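Local coordinates for protein bacteriophage virulence determinant (Salmonella enterica subsp. enterica serovar Typhimurium str. 14028S, PDB 6GGO) that probably acts as a zinc-dependent protease of the PipA family, delivered by Salmonella into host cells as a virulence effector, at residues G116-D121 with R130-L135; F164-V169 with E189-I194. All coordinates share one frame; numbering follows the deposited sequence.

Contact 1 (G116-D121 with R130-L135); sequences GTTVTD and RKVIAL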
loop_
_atom_site.group_PDB
_atom_site.type_symbol
_atom_site.label_atom_id
_atom_site.label_comp_id
_atom_site.label_asym_id
_atom_site.label_seq_id
_atom_site.Cartn_x
_atom_site.Cartn_y
_atom_site.Cartn_z
ATOM N N GLY B 116 -22.217 -5.836 0.515
ATOM C CA GLY B 116 -22.304 -6.058 1.945
ATOM C C GLY B 116 -20.928 -5.942 2.566
ATOM O O GLY B 116 -19.905 -6.096 1.893
ATOM N N THR B 117 -20.927 -5.678 3.871
ATOM C CA THR B 117 -19.690 -5.493 4.619
ATOM C C THR B 117 -19.854 -6.062 6.020
ATOM O O THR B 117 -20.841 -5.768 6.701
ATOM C CB THR B 117 -19.301 -4.012 4.701
ATOM O OG1 THR B 117 -19.197 -3.467 3.380
ATOM C CG2 THR B 117 -17.965 -3.844 5.420
ATOM N N THR B 118 -18.881 -6.862 6.446
ATOM C CA THR B 118 -18.934 -7.541 7.740
ATOM C C THR B 118 -18.521 -6.565 8.836
ATOM O O THR B 118 -17.331 -6.330 9.059
ATOM C CB THR B 118 -18.035 -8.771 7.733
ATOM O OG1 THR B 118 -16.669 -8.369 7.579
ATOM C CG2 THR B 118 -18.414 -9.705 6.591
ATOM N N VAL B 119 -19.507 -5.987 9.523
ATOM C CA VAL B 119 -19.239 -5.072 10.625
ATOM C C VAL B 119 -19.825 -5.543 11.951
ATOM O O VAL B 119 -19.404 -5.043 13.008
ATOM C CB VAL B 119 -19.742 -3.648 10.297
ATOM C CG1 VAL B 119 -19.248 -3.208 8.927
ATOM C CG2 VAL B 119 -21.264 -3.582 10.344
ATOM N N THR B 120 -20.770 -6.476 11.951
ATOM C CA THR B 120 -21.392 -6.965 13.173
ATOM C C THR B 120 -20.736 -8.273 13.601
ATOM O O THR B 120 -20.237 -9.037 12.771
ATOM C CB THR B 120 -22.897 -7.185 12.988
ATOM O OG1 THR B 120 -23.117 -8.347 12.179
ATOM C CG2 THR B 120 -23.548 -5.973 12.327
ATOM N N ASP B 121 -20.717 -8.508 14.914
ATOM C CA ASP B 121 -20.239 -9.790 15.423
ATOM C C ASP B 121 -20.957 -10.946 14.741
ATOM O O ASP B 121 -20.358 -11.996 14.484
ATOM C CB ASP B 121 -20.429 -9.858 16.938
ATOM C CG ASP B 121 -19.695 -8.749 17.667
ATOM O OD1 ASP B 121 -18.922 -8.015 17.014
ATOM O OD2 ASP B 121 -19.890 -8.615 18.893
ATOM N N ARG B 130 -13.663 -13.349 9.198
ATOM C CA ARG B 130 -12.871 -12.691 8.168
ATOM C C ARG B 130 -13.531 -11.380 7.763
ATOM O O ARG B 130 -14.751 -11.318 7.583
ATOM C CB ARG B 130 -12.711 -13.601 6.948
ATOM C CG ARG B 130 -11.696 -14.715 7.143
ATOM C CD ARG B 130 -11.996 -15.933 6.279
ATOM N NE ARG B 130 -12.107 -15.609 4.858
ATOM C CZ ARG B 130 -13.252 -15.401 4.207
ATOM N NH1 ARG B 130 -14.421 -15.479 4.834
ATOM N NH2 ARG B 130 -13.230 -15.115 2.914
ATOM N N LYS B 131 -12.719 -10.336 7.614
ATOM C CA LYS B 131 -13.210 -9.022 7.219
ATOM C C LYS B 131 -13.274 -8.957 5.699
ATOM O O LYS B 131 -12.239 -9.032 5.026
ATOM C CB LYS B 131 -12.304 -7.918 7.765
ATOM C CG LYS B 131 -12.172 -7.914 9.278
ATOM C CD LYS B 131 -11.928 -6.514 9.826
ATOM C CE LYS B 131 -10.578 -5.962 9.391
ATOM N NZ LYS B 131 -10.318 -4.613 9.969
ATOM N N VAL B 132 -14.486 -8.821 5.162
ATOM C CA VAL B 132 -14.701 -8.802 3.723
ATOM C C VAL B 132 -15.651 -7.663 3.378
ATOM O O VAL B 132 -16.542 -7.308 4.157
ATOM C CB VAL B 132 -15.238 -10.160 3.199
ATOM C CG1 VAL B 132 -15.079 -11.252 4.251
ATOM C CG2 VAL B 132 -16.690 -10.056 2.737
ATOM N N ILE B 133 -15.464 -7.106 2.185
ATOM C CA ILE B 133 -16.318 -6.055 1.642
ATOM C C ILE B 133 -16.708 -6.481 0.231
ATOM O O ILE B 133 -15.868 -6.499 -0.676
ATOM C CB ILE B 133 -15.628 -4.679 1.648
ATOM C CG1 ILE B 133 -16.567 -3.611 1.079
ATOM C CG2 ILE B 133 -14.296 -4.708 0.894
ATOM C CD1 ILE B 133 -16.055 -2.197 1.242
ATOM N N ALA B 134 -17.972 -6.853 0.052
ATOM C CA ALA B 134 -18.442 -7.423 -1.204
ATOM C C ALA B 134 -18.932 -6.325 -2.138
ATOM O O ALA B 134 -19.750 -5.487 -1.748
ATOM C CB ALA B 134 -19.560 -8.429 -0.945
ATOM N N LEU B 135 -18.431 -6.338 -3.370
ATOM C CA LEU B 135 -18.823 -5.387 -4.396
ATOM C C LEU B 135 -19.092 -6.141 -5.689
ATOM O O LEU B 135 -18.662 -7.284 -5.866
ATOM C CB LEU B 135 -17.740 -4.323 -4.625
ATOM C CG LEU B 135 -17.262 -3.572 -3.381
ATOM C CD1 LEU B 135 -16.065 -2.703 -3.706
ATOM C CD2 LEU B 135 -18.381 -2.721 -2.810
#
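Gly116 and Ala134 form an antiparallel hydrogen-bonded pair and Thr117 and Ile133 the non-hydrogen-bonded pair beside it, their CA atoms 4.5 Å apart. The firm rung runs from Ala134 N to Gly116 O, 2.8 Å; the return bond from Gly116 N to Ala134 O is weak at 3.4 Å. The small methyl of Ala134 lies on the face opposite Thr117 and Ile133 and comes within 3.7 Å, CB to Gly116 O. Past Thr117 the ladder changes character. Thr118 N still reaches Val132 O, weakly, but Val132 N is received by the side-chain oxygen Thr118 OG1 at 3.3 Å. The torsion of Thr118 (chi1 65°) sets OG1 between its own N and C, facing the partner strand, where it does the work expected of a backbone carbonyl as the chain leaves the strand. A beta-branched hydroxyl residue suits this spot, since its methyl CG2 can also lie 4.2 Å from Val132 CG2. On the other face Thr117 and Ile133 stand side by side and point the same way, with OG1 of Thr117 3.5 Å from Ile133 CG1; this is packing, and the hydroxyl's polar partner is Gln167. At the far end, Thr120 N-caps helix 121-126. Strand 132-135 is the middle strand, running parallel to 107-111 on its other side, where Lys131 makes a cation-pi contact with Trp107 and hydrogen-bonds Gln105 O, while the face of Thr117 and Ile133 packs on helix 160-173.

Contact 2 (F164-V169 with E189-I194); sequences FIHQVV and EYTNII. Unlike the reference sequence in segment 164-169: Gln167 (reference Glu). With ZN (zinc ion), chain E.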
loop_
_atom_site.group_PDB
_atom_site.type_symbol
_atom_site.label_atom_id
_atom_site.label_comp_id
_atom_site.label_asym_id
_atom_site.label_seq_id
_atom_site.Cartn_x
_atom_site.Cartn_y
_atom_site.Cartn_z
ATOM N N PHE B 164 -20.444 1.655 -3.931
ATOM C CA PHE B 164 -19.107 1.423 -3.396
ATOM C C PHE B 164 -18.862 2.276 -2.156
ATOM O O PHE B 164 -18.455 1.765 -1.107
ATOM C CB PHE B 164 -18.066 1.710 -4.476
ATOM C CG PHE B 164 -17.874 0.577 -5.448
ATOM C CD1 PHE B 164 -18.954 -0.177 -5.876
ATOM C CD2 PHE B 164 -16.610 0.275 -5.941
ATOM C CE1 PHE B 164 -18.784 -1.216 -6.766
ATOM C CE2 PHE B 164 -16.433 -0.765 -6.836
ATOM C CZ PHE B 164 -17.524 -1.513 -7.250
ATOM N N ILE B 165 -19.127 3.581 -2.254
ATOM C CA ILE B 165 -18.902 4.476 -1.121
ATOM C C ILE B 165 -19.669 3.986 0.097
ATOM O O ILE B 165 -19.138 3.951 1.213
ATOM C CB ILE B 165 -19.297 5.918 -1.488
ATOM C CG1 ILE B 165 -18.360 6.483 -2.560
ATOM C CG2 ILE B 165 -19.312 6.809 -0.248
ATOM C CD1 ILE B 165 -16.919 6.731 -2.091
ATOM N N HIS B 166 -20.932 3.601 -0.098
ATOM C CA HIS B 166 -21.745 3.132 1.016
ATOM C C HIS B 166 -21.054 1.990 1.746
ATOM O O HIS B 166 -20.840 2.049 2.962
ATOM C CB HIS B 166 -23.120 2.697 0.508
ATOM C CG HIS B 166 -24.062 2.293 1.598
ATOM N ND1 HIS B 166 -24.837 3.201 2.286
ATOM C CD2 HIS B 166 -24.344 1.080 2.128
ATOM C CE1 HIS B 166 -25.560 2.566 3.190
ATOM N NE2 HIS B 166 -25.280 1.277 3.115
ATOM N N GLN B 167 -20.679 0.944 1.009
ATOM C CA GLN B 167 -20.020 -0.200 1.631
ATOM C C GLN B 167 -18.678 0.183 2.245
ATOM O O GLN B 167 -18.288 -0.378 3.274
ATOM C CB GLN B 167 -19.830 -1.317 0.604
ATOM C CG GLN B 167 -21.130 -1.842 0.008
ATOM C CD GLN B 167 -22.128 -2.278 1.064
ATOM O OE1 GLN B 167 -21.750 -2.733 2.144
ATOM N NE2 GLN B 167 -23.412 -2.133 0.758
ATOM N N VAL B 168 -17.957 1.127 1.637
ATOM C CA VAL B 168 -16.670 1.531 2.195
ATOM C C VAL B 168 -16.865 2.232 3.535
ATOM O O VAL B 168 -16.096 2.015 4.480
ATOM C CB VAL B 168 -15.898 2.410 1.190
ATOM C CG1 VAL B 168 -14.722 3.108 1.866
ATOM C CG2 VAL B 168 -15.413 1.572 0.017
ATOM N N VAL B 169 -17.888 3.085 3.642
ATOM C CA VAL B 169 -18.153 3.775 4.902
ATOM C C VAL B 169 -18.477 2.780 6.005
ATOM O O VAL B 169 -18.151 3.012 7.177
ATOM C CB VAL B 169 -19.288 4.803 4.724
ATOM C CG1 VAL B 169 -19.668 5.421 6.065
ATOM C CG2 VAL B 169 -18.873 5.891 3.748
ATOM N N GLU B 189 -25.933 8.893 5.759
ATOM C CA GLU B 189 -25.698 10.330 5.845
ATOM C C GLU B 189 -24.267 10.668 5.452
ATOM O O GLU B 189 -24.028 11.608 4.685
ATOM C CB GLU B 189 -26.012 10.838 7.253
ATOM C CG GLU B 189 -27.488 10.758 7.623
ATOM C CD GLU B 189 -27.852 11.644 8.803
ATOM O OE1 GLU B 189 -26.949 12.293 9.372
ATOM O OE2 GLU B 189 -29.047 11.697 9.154
ATOM N N TYR B 190 -23.298 9.914 5.979
ATOM C CA TYR B 190 -21.923 10.055 5.519
ATOM C C TYR B 190 -21.854 9.958 4.001
ATOM O O TYR B 190 -21.288 10.831 3.333
ATOM C CB TYR B 190 -21.044 8.974 6.158
ATOM C CG TYR B 190 -20.417 9.340 7.487
ATOM C CD1 TYR B 190 -19.889 10.605 7.711
ATOM C CD2 TYR B 190 -20.342 8.411 8.517
ATOM C CE1 TYR B 190 -19.313 10.936 8.923
ATOM C CE2 TYR B 190 -19.768 8.733 9.733
ATOM C CZ TYR B 190 -19.252 9.994 9.928
ATOM O OH TYR B 190 -18.681 10.319 11.137
ATOM N N THR B 191 -22.461 8.911 3.434
ATOM C CA THR B 191 -22.459 8.742 1.985
ATOM C C THR B 191 -23.040 9.963 1.283
ATOM O O THR B 191 -22.481 10.439 0.288
ATOM C CB THR B 191 -23.236 7.484 1.602
ATOM O OG1 THR B 191 -22.698 6.356 2.303
ATOM C CG2 THR B 191 -23.152 7.234 0.102
ATOM N N ASN B 192 -24.160 10.489 1.781
ATOM C CA ASN B 192 -24.750 11.671 1.164
ATOM C C ASN B 192 -23.778 12.844 1.213
ATOM O O ASN B 192 -23.531 13.507 0.198
ATOM C CB ASN B 192 -26.063 12.037 1.861
ATOM C CG ASN B 192 -27.176 11.035 1.594
ATOM O OD1 ASN B 192 -27.184 10.348 0.572
ATOM N ND2 ASN B 192 -28.134 10.964 2.512
ATOM N N ILE B 193 -23.211 13.110 2.391
ATOM C CA ILE B 193 -22.264 14.211 2.538
ATOM C C ILE B 193 -21.117 14.051 1.551
ATOM O O ILE B 193 -20.720 15.001 0.867
ATOM C CB ILE B 193 -21.753 14.280 3.989
ATOM C CG1 ILE B 193 -22.897 14.617 4.946
ATOM C CG2 ILE B 193 -20.641 15.316 4.124
ATOM C CD1 ILE B 193 -22.607 14.274 6.393
ATOM N N ILE B 194 -20.570 12.840 1.462
ATOM C CA ILE B 194 -19.401 12.613 0.622
ATOM C C ILE B 194 -19.747 12.831 -0.845
ATOM O O ILE B 194 -19.090 13.611 -1.542
ATOM C CB ILE B 194 -18.836 11.204 0.877
ATOM C CG1 ILE B 194 -18.297 11.114 2.305
ATOM C CG2 ILE B 194 -17.727 10.870 -0.120
ATOM C CD1 ILE B 194 -18.089 9.700 2.791
HETATM ZN ZN ZN E . -25.429 -0.551 4.424
#
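His166 and Thr191 meet through different first torsions: CG of His166 is anti to its backbone N (chi1 -176°), which sends the imidazole toward the metal, whereas Thr191 keeps OG1 beside its own N (chi1 -55°) and CG2 anti to it. Where the helices come nearest, the two side chains cross at about a right angle, and Thr191 OG1 lies 3.6 Å from His166 CA. No hydrogen bond joins the segments; the hydroxyl is bonded to Val187 O one turn back in its own helix, which satisfies it in a buried place. Threonine therefore offers a short side chain for close approach and a methyl for packing: its CG2 lies 3.9 Å from CG2 of Ile165 as the two side chains slide past each other. One turn on, Val169 spreads its branches over two partners, CG1 at 3.8 Å from Tyr190 CB and CG2 at 4.0 Å from Ile194 CD1. The same CG1 also meets the ring carbon CD2 of Tyr190, whose hydroxyl, farther along, is hydrogen-bonded to Asp30. The helix axes pass 9.3 Å apart with 130° between their directions. Metal binding is left to the imidazole: His166 NE2 holds the zinc ion at 2.2 Å, and His170 and Asp177 supply the other two protein ligands. Histidines four residues apart, both on the zinc, mark the helix of an HExxH motif as in zinc metalloproteases, although Gln167 stands here in place of the reference glutamate; helix 186-197 backs it.

In the fold
Both contacts are buried, yet contact 2 lies nearer the centre of the chain and contact 1 includes some partly exposed residues. Backbone and hydroxyl hydrogen bonds hold contact 1, at the outer strand of a small sheet; contact 2 is a helix pair held by packing, mainly of branched side chains, with no hydrogen bond between the segments. Helix 160-173 connects them: one side packs on helix 186-197, another on the sheet. The probable hydrogen bond between Thr117 and Gln167 ties the two contacts together, and Leu135 packs on Phe164. An edge strand close to the zinc, antiparallel to its neighbour and beside the HExxH helix, is consistent with the active-site cleft of zincin proteases.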